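PDB 6JXG: beta-glucosidase from Chaetomella raphigera, which probably hydrolyses terminal, non-reducing beta-D-glucosyl residues to release beta-D-glucose, as a secreted member of glycoside hydrolase family 3 acting in cellulose breakdown. Local coordinates for residues L337-K340 and N341-P345; L515-L519 and Y520-S524; P569-E572 and F573-L577. One frame throughout, in Å; residues are numbered along the deposited sequence.

Interaction 1: L337-K340 and N341-P345; sequences LTNK and NKALP. With MAN (alpha-D-mannopyranose), chain E.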
# COMPACT_ATOMS: atom_id res chain seq x y z
N LEU A 337 -15.07 14.62 0.45
CA LEU A 337 -14.35 15.79 0.96
C LEU A 337 -15.18 17.03 1.26
O LEU A 337 -14.92 17.73 2.25
CB LEU A 337 -13.16 16.21 0.04
CG LEU A 337 -12.04 15.15 -0.10
CD1 LEU A 337 -10.96 15.65 -1.10
CD2 LEU A 337 -11.35 14.78 1.22
N THR A 338 -16.16 17.29 0.43
CA THR A 338 -17.10 18.41 0.66
C THR A 338 -18.45 17.94 0.19
O THR A 338 -18.53 17.11 -0.70
CB THR A 338 -16.76 19.71 -0.14
OG1 THR A 338 -16.81 19.45 -1.53
CG2 THR A 338 -15.37 20.19 0.13
N ASN A 339 -19.52 18.49 0.76
CA ASN A 339 -20.86 18.20 0.33
C ASN A 339 -21.80 19.29 0.90
O ASN A 339 -22.16 19.24 2.05
CB ASN A 339 -21.26 16.85 0.91
CG ASN A 339 -22.59 16.35 0.37
OD1 ASN A 339 -23.08 16.83 -0.64
ND2 ASN A 339 -23.19 15.39 1.05
N LYS A 340 -22.07 20.30 0.13
CA LYS A 340 -22.87 21.45 0.58
C LYS A 340 -24.35 21.19 0.44
O LYS A 340 -24.81 20.86 -0.66
CB LYS A 340 -22.50 22.63 -0.27
CG LYS A 340 -21.05 23.05 -0.11
CD LYS A 340 -20.79 24.34 -0.87
CE LYS A 340 -19.40 24.49 -1.46
NZ LYS A 340 -18.52 25.33 -0.60
N ASN A 341 -25.10 21.46 1.54
CA ASN A 341 -26.51 21.06 1.81
C ASN A 341 -26.98 19.93 0.98
O ASN A 341 -27.93 20.02 0.21
CB ASN A 341 -27.48 22.20 1.73
CG ASN A 341 -27.01 23.20 0.78
OD1 ASN A 341 -26.87 22.88 -0.39
ND2 ASN A 341 -26.58 24.36 1.30
N LYS A 342 -26.27 18.83 1.17
CA LYS A 342 -26.74 17.55 0.75
C LYS A 342 -26.86 17.47 -0.75
O LYS A 342 -27.79 16.81 -1.28
CB LYS A 342 -28.06 17.22 1.43
CG LYS A 342 -28.00 17.36 2.94
CD LYS A 342 -29.38 17.14 3.53
CE LYS A 342 -29.48 15.81 4.23
NZ LYS A 342 -29.61 15.93 5.70
N ALA A 343 -25.92 18.09 -1.42
CA ALA A 343 -25.74 17.88 -2.85
C ALA A 343 -25.77 16.37 -3.16
O ALA A 343 -26.46 15.89 -4.05
CB ALA A 343 -24.45 18.52 -3.33
N LEU A 344 -25.09 15.59 -2.33
CA LEU A 344 -25.08 14.17 -2.46
C LEU A 344 -25.72 13.56 -1.20
O LEU A 344 -25.65 14.11 -0.10
CB LEU A 344 -23.63 13.67 -2.62
CG LEU A 344 -22.90 13.95 -3.95
CD1 LEU A 344 -21.45 13.48 -3.90
CD2 LEU A 344 -23.57 13.30 -5.15
N PRO A 345 -26.34 12.41 -1.37
CA PRO A 345 -26.42 11.68 -2.62
C PRO A 345 -27.41 12.29 -3.62
O PRO A 345 -28.28 13.09 -3.25
CB PRO A 345 -26.95 10.30 -2.19
CG PRO A 345 -27.82 10.65 -0.99
CD PRO A 345 -27.05 11.72 -0.28
C1 MAN E . -28.59 18.05 -9.77
C2 MAN E . -29.50 19.20 -9.35
C3 MAN E . -29.14 19.89 -8.03
C4 MAN E . -28.79 18.85 -6.96
C5 MAN E . -27.68 18.04 -7.56
C6 MAN E . -27.05 17.12 -6.54
O2 MAN E . -30.74 18.61 -9.18
O3 MAN E . -30.29 20.60 -7.64
O4 MAN E . -28.40 19.44 -5.71
O5 MAN E . -28.15 17.31 -8.67
O6 MAN E . -27.98 16.14 -6.12
O HOH W 1 -24.46 18.61 3.28

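Interaction 2: L515-L519 and Y520-S524; sequences LADIL and YGSVS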
# COMPACT_ATOMS: atom_id res chain seq x y z
N LEU A 515 -18.19 3.70 -7.00
CA LEU A 515 -18.55 5.12 -7.05
C LEU A 515 -20.05 5.35 -7.06
O LEU A 515 -20.56 6.23 -6.34
CB LEU A 515 -17.93 5.75 -8.30
CG LEU A 515 -18.34 7.18 -8.56
CD1 LEU A 515 -17.67 8.02 -7.45
CD2 LEU A 515 -18.01 7.72 -9.98
N ALA A 516 -20.77 4.63 -7.93
CA ALA A 516 -22.24 4.77 -7.96
C ALA A 516 -22.92 4.35 -6.69
O ALA A 516 -23.94 4.92 -6.31
CB ALA A 516 -22.83 3.98 -9.11
N ASP A 517 -22.36 3.36 -6.01
CA ASP A 517 -22.90 2.89 -4.72
C ASP A 517 -22.95 4.09 -3.76
O ASP A 517 -23.84 4.19 -2.89
CB ASP A 517 -22.03 1.81 -4.04
CG ASP A 517 -22.11 0.44 -4.72
OD1 ASP A 517 -23.02 0.20 -5.53
OD2 ASP A 517 -21.25 -0.42 -4.42
N ILE A 518 -21.98 4.98 -3.88
CA ILE A 518 -21.95 6.21 -3.04
C ILE A 518 -22.75 7.36 -3.66
O ILE A 518 -23.55 8.02 -2.96
CB ILE A 518 -20.47 6.62 -2.73
CG1 ILE A 518 -19.93 5.70 -1.62
CG2 ILE A 518 -20.31 8.08 -2.30
CD1 ILE A 518 -19.09 4.65 -2.18
N LEU A 519 -22.55 7.62 -4.93
CA LEU A 519 -23.23 8.75 -5.57
C LEU A 519 -24.73 8.68 -5.48
O LEU A 519 -25.36 9.71 -5.26
CB LEU A 519 -22.87 8.84 -7.04
CG LEU A 519 -21.44 9.27 -7.38
CD1 LEU A 519 -21.26 9.33 -8.90
CD2 LEU A 519 -21.03 10.57 -6.72
N TYR A 520 -25.31 7.49 -5.62
CA TYR A 520 -26.78 7.36 -5.57
C TYR A 520 -27.29 7.00 -4.18
O TYR A 520 -28.46 6.74 -3.97
CB TYR A 520 -27.24 6.38 -6.67
CG TYR A 520 -27.44 7.08 -8.01
CD1 TYR A 520 -28.65 7.77 -8.29
CD2 TYR A 520 -26.43 7.10 -8.97
CE1 TYR A 520 -28.83 8.42 -9.50
CE2 TYR A 520 -26.59 7.78 -10.17
CZ TYR A 520 -27.79 8.42 -10.45
OH TYR A 520 -27.93 9.07 -11.65
N GLY A 521 -26.39 6.95 -3.21
CA GLY A 521 -26.77 6.83 -1.84
C GLY A 521 -27.12 5.45 -1.30
O GLY A 521 -27.68 5.37 -0.22
N SER A 522 -26.80 4.37 -2.02
CA SER A 522 -27.09 3.05 -1.47
C SER A 522 -26.29 2.87 -0.22
O SER A 522 -26.75 2.21 0.75
CB SER A 522 -26.83 1.90 -2.48
OG SER A 522 -25.47 1.89 -2.96
N VAL A 523 -25.10 3.46 -0.20
CA VAL A 523 -24.26 3.35 0.99
C VAL A 523 -23.69 4.73 1.25
O VAL A 523 -23.47 5.51 0.29
CB VAL A 523 -23.11 2.36 0.69
CG1 VAL A 523 -22.08 2.37 1.77
CG2 VAL A 523 -23.71 0.97 0.47
N SER A 524 -23.51 5.04 2.51
CA SER A 524 -22.85 6.27 2.91
C SER A 524 -21.32 6.13 2.73
O SER A 524 -20.75 5.08 3.07
CB SER A 524 -23.21 6.53 4.34
OG SER A 524 -22.58 7.68 4.78
O HOH W 2 -26.21 3.88 -4.94

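Interaction 3: P569-E572 and F573-L577; sequences PRFE and FGYGL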
# COMPACT_ATOMS: atom_id res chain seq x y z
N PRO A 569 -3.73 22.13 7.20
CA PRO A 569 -3.89 21.52 5.91
C PRO A 569 -5.22 21.95 5.40
O PRO A 569 -6.01 22.52 6.19
CB PRO A 569 -3.86 20.00 6.24
CG PRO A 569 -4.14 19.84 7.71
CD PRO A 569 -3.96 21.21 8.33
N ARG A 570 -5.54 21.59 4.16
CA ARG A 570 -6.90 21.80 3.68
C ARG A 570 -7.78 20.67 4.17
O ARG A 570 -8.81 20.92 4.78
CB ARG A 570 -6.92 21.93 2.19
CG ARG A 570 -8.31 21.92 1.60
CD ARG A 570 -9.19 23.05 2.21
NE ARG A 570 -8.67 24.35 1.83
CZ ARG A 570 -8.89 25.48 2.49
NH1 ARG A 570 -9.63 25.52 3.58
NH2 ARG A 570 -8.36 26.61 2.05
N PHE A 571 -7.37 19.43 3.92
CA PHE A 571 -8.04 18.26 4.49
C PHE A 571 -6.94 17.42 5.15
O PHE A 571 -5.95 17.06 4.48
CB PHE A 571 -8.74 17.48 3.41
CG PHE A 571 -9.76 18.31 2.63
CD1 PHE A 571 -10.87 18.81 3.29
CD2 PHE A 571 -9.60 18.52 1.28
CE1 PHE A 571 -11.84 19.57 2.57
CE2 PHE A 571 -10.56 19.25 0.57
CZ PHE A 571 -11.66 19.78 1.24
N GLU A 572 -7.09 17.20 6.46
CA GLU A 572 -6.11 16.50 7.23
C GLU A 572 -6.12 14.98 7.03
O GLU A 572 -7.13 14.36 6.61
CB GLU A 572 -6.30 16.84 8.72
CG GLU A 572 -7.57 16.27 9.33
CD GLU A 572 -8.83 17.14 9.24
OE1 GLU A 572 -8.87 18.10 8.44
OE2 GLU A 572 -9.79 16.80 9.96
N PHE A 573 -4.99 14.37 7.37
CA PHE A 573 -4.92 12.91 7.50
C PHE A 573 -6.07 12.43 8.39
O PHE A 573 -6.29 12.99 9.44
CB PHE A 573 -3.57 12.54 8.09
CG PHE A 573 -3.37 11.05 8.38
CD1 PHE A 573 -2.86 10.16 7.40
CD2 PHE A 573 -3.74 10.53 9.62
CE1 PHE A 573 -2.70 8.80 7.67
CE2 PHE A 573 -3.53 9.17 9.89
CZ PHE A 573 -3.01 8.31 8.92
N GLY A 574 -6.76 11.40 7.92
CA GLY A 574 -7.86 10.78 8.66
C GLY A 574 -9.19 11.44 8.50
O GLY A 574 -10.19 11.01 9.07
N TYR A 575 -9.23 12.50 7.69
CA TYR A 575 -10.51 13.16 7.37
C TYR A 575 -11.39 12.47 6.33
O TYR A 575 -10.96 11.97 5.25
CB TYR A 575 -10.21 14.61 6.92
CG TYR A 575 -11.38 15.38 6.41
CD1 TYR A 575 -11.64 15.43 5.06
CD2 TYR A 575 -12.17 16.16 7.26
CE1 TYR A 575 -12.67 16.17 4.58
CE2 TYR A 575 -13.20 16.93 6.76
CZ TYR A 575 -13.44 16.92 5.41
OH TYR A 575 -14.46 17.62 4.85
N GLY A 576 -12.69 12.49 6.59
CA GLY A 576 -13.65 12.07 5.60
C GLY A 576 -15.05 12.41 6.09
O GLY A 576 -15.28 12.29 7.29
N LEU A 577 -15.92 12.86 5.19
CA LEU A 577 -17.28 13.10 5.51
C LEU A 577 -18.14 11.84 5.33
O LEU A 577 -17.67 10.83 4.81
CB LEU A 577 -17.87 14.24 4.64
CG LEU A 577 -17.21 15.56 4.84
CD1 LEU A 577 -17.94 16.53 3.90
CD2 LEU A 577 -17.21 16.20 6.24

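Interaction 1: L337-K340 and N341-P345
The side-chain amide of Asn339 pairs with both backbone polar groups of Leu344, much as a neighbouring strand would. It does so at the end of edge strand 335-339, where the chain turns away from the mixed sheet of the C-terminal domain. A classic beta bulge precedes it, with Leu337 and Thr338 both facing Ile501 of strand 498-503. Leu344 N donates to Asn339 OD1 at 2.9 Å. Asn339 ND2 returns a bond to Leu344 O at 3.0 Å, and this one is nearly straight (170°). Leu344 O lies almost in the plane of the amide. The two bonds fix the rotation of that group and support the assignment of OD1 and ND2. The amide reaches Leu344 because CG is anti to the backbone N (chi1 -172°). Ala343 N donates to Lys340 O at 3.1 Å and closes a beta turn through Asn341 and Lys342, both with positive phi. The peptide bond from Leu344 to Pro345 is cis. Leu344 also packs on Val502, and the mannose carried by Thr431 lies next to Ala343. A water links the two arms of the turn, donating to Asn339 O at 2.7 Å and accepting from Lys342 N at 2.8 Å.

Interaction 2: L515-L519 and Y520-S524
Tyr520 and Asp517 carry most of this contact. Tyr520 N donates to Ala516 O at 3.0 Å in a nearly straight bond (167°). This is the last regular helical bond of the segment. The Tyr520 side chain leads off across the helix end. Its CB lies 3.6 Å from Ala516 O, and that oxygen sits at the ring edge, near the ring plane. Leu403 and Ala404 of helix 396-406 pack on the same side chain, as do Leu346 and Gln407. Asp517 contributes mainly through its backbone oxygen, which takes two bonds. Val523 N donates to Asp517 O at 3.1 Å. Ser522 OG donates to Asp517 O at 2.8 Å, in the carbonyl plane and on a lone pair. The serine hydroxyl reaches back because OG stands between its own backbone N and carbonyl carbon (chi1 58°). These bonds lie at the C-terminal end of helix 511-519, where the chain turns off. Gly521 is the first residue to leave helical geometry, and its phi is positive. Gly521 N donates to Ile518 O at 3.0 Å. Ile518 O also accepts from Tyr579 OH. The carboxylate of Asp517 turns to Arg327, with which OD1 forms a salt bridge. Water 2 donates to Ala516 O at 2.8 Å and accepts from Ser522 N.

Interaction 3: P569-E572 and F573-L577
Tyr575 N donates to Glu572 O at 3.0 Å and closes a type II beta turn with Phe573 and Gly574 at its corners. Gly574 takes the positive phi of the second corner. Beside the turn, the rings of Phe571 and Tyr575 lie nearly parallel (19° between planes). They form an offset pair with little overlap, their centroids 5.2 Å apart. The closest atoms are Phe571 CD1 and Tyr575 CE1, 3.4 Å apart. With chi1 at 173° the Tyr575 ring extends away from its own backbone N and meets Phe571. Its hydroxyl bonds Leu337 O on strand 335-339, which ties the turn to that edge strand. The bent Glu572 chain crosses the Tyr575 side chain at about a right angle. Its OE2 comes within 3.7 Å of Tyr575 CD2, and the carboxylate and ring planes are 53° apart. The same OE2 accepts a bond from Ser700. Phe573 O is held by Ser701 and Gly574 O by Gln633, so the turn joins this domain to the fibronectin type III-like region. The Phe573 ring leads the other way, stacking on Tyr559 and meeting Trp82. Arg570 CG covers one face of the Phe571 ring off-centre, 3.6 Å from its plane.

Overall arrangement
All three are local contacts in the C-terminal domain region, but they differ in burial. Interaction 3 is buried, between the sheet edge and the fibronectin type III-like region, and adds aromatic packing to one turn bond. Interactions 1 and 2 are partly buried and rest mainly on hydrogen bonds, each with a bridging water. Interaction 1 uses a side-chain amide where strand 335-339 ends; interaction 2 uses backbone carbonyls, accepting amides and a serine hydroxyl, where helix 511-519 ends. Pro345 CB packs on Gly521 CA at 3.5 Å, joining these two. The Tyr575 hydroxyl bond to Leu337 O joins interaction 3 to interaction 1. Interactions 2 and 3 do not touch; their nearest atoms are about 6 Å apart.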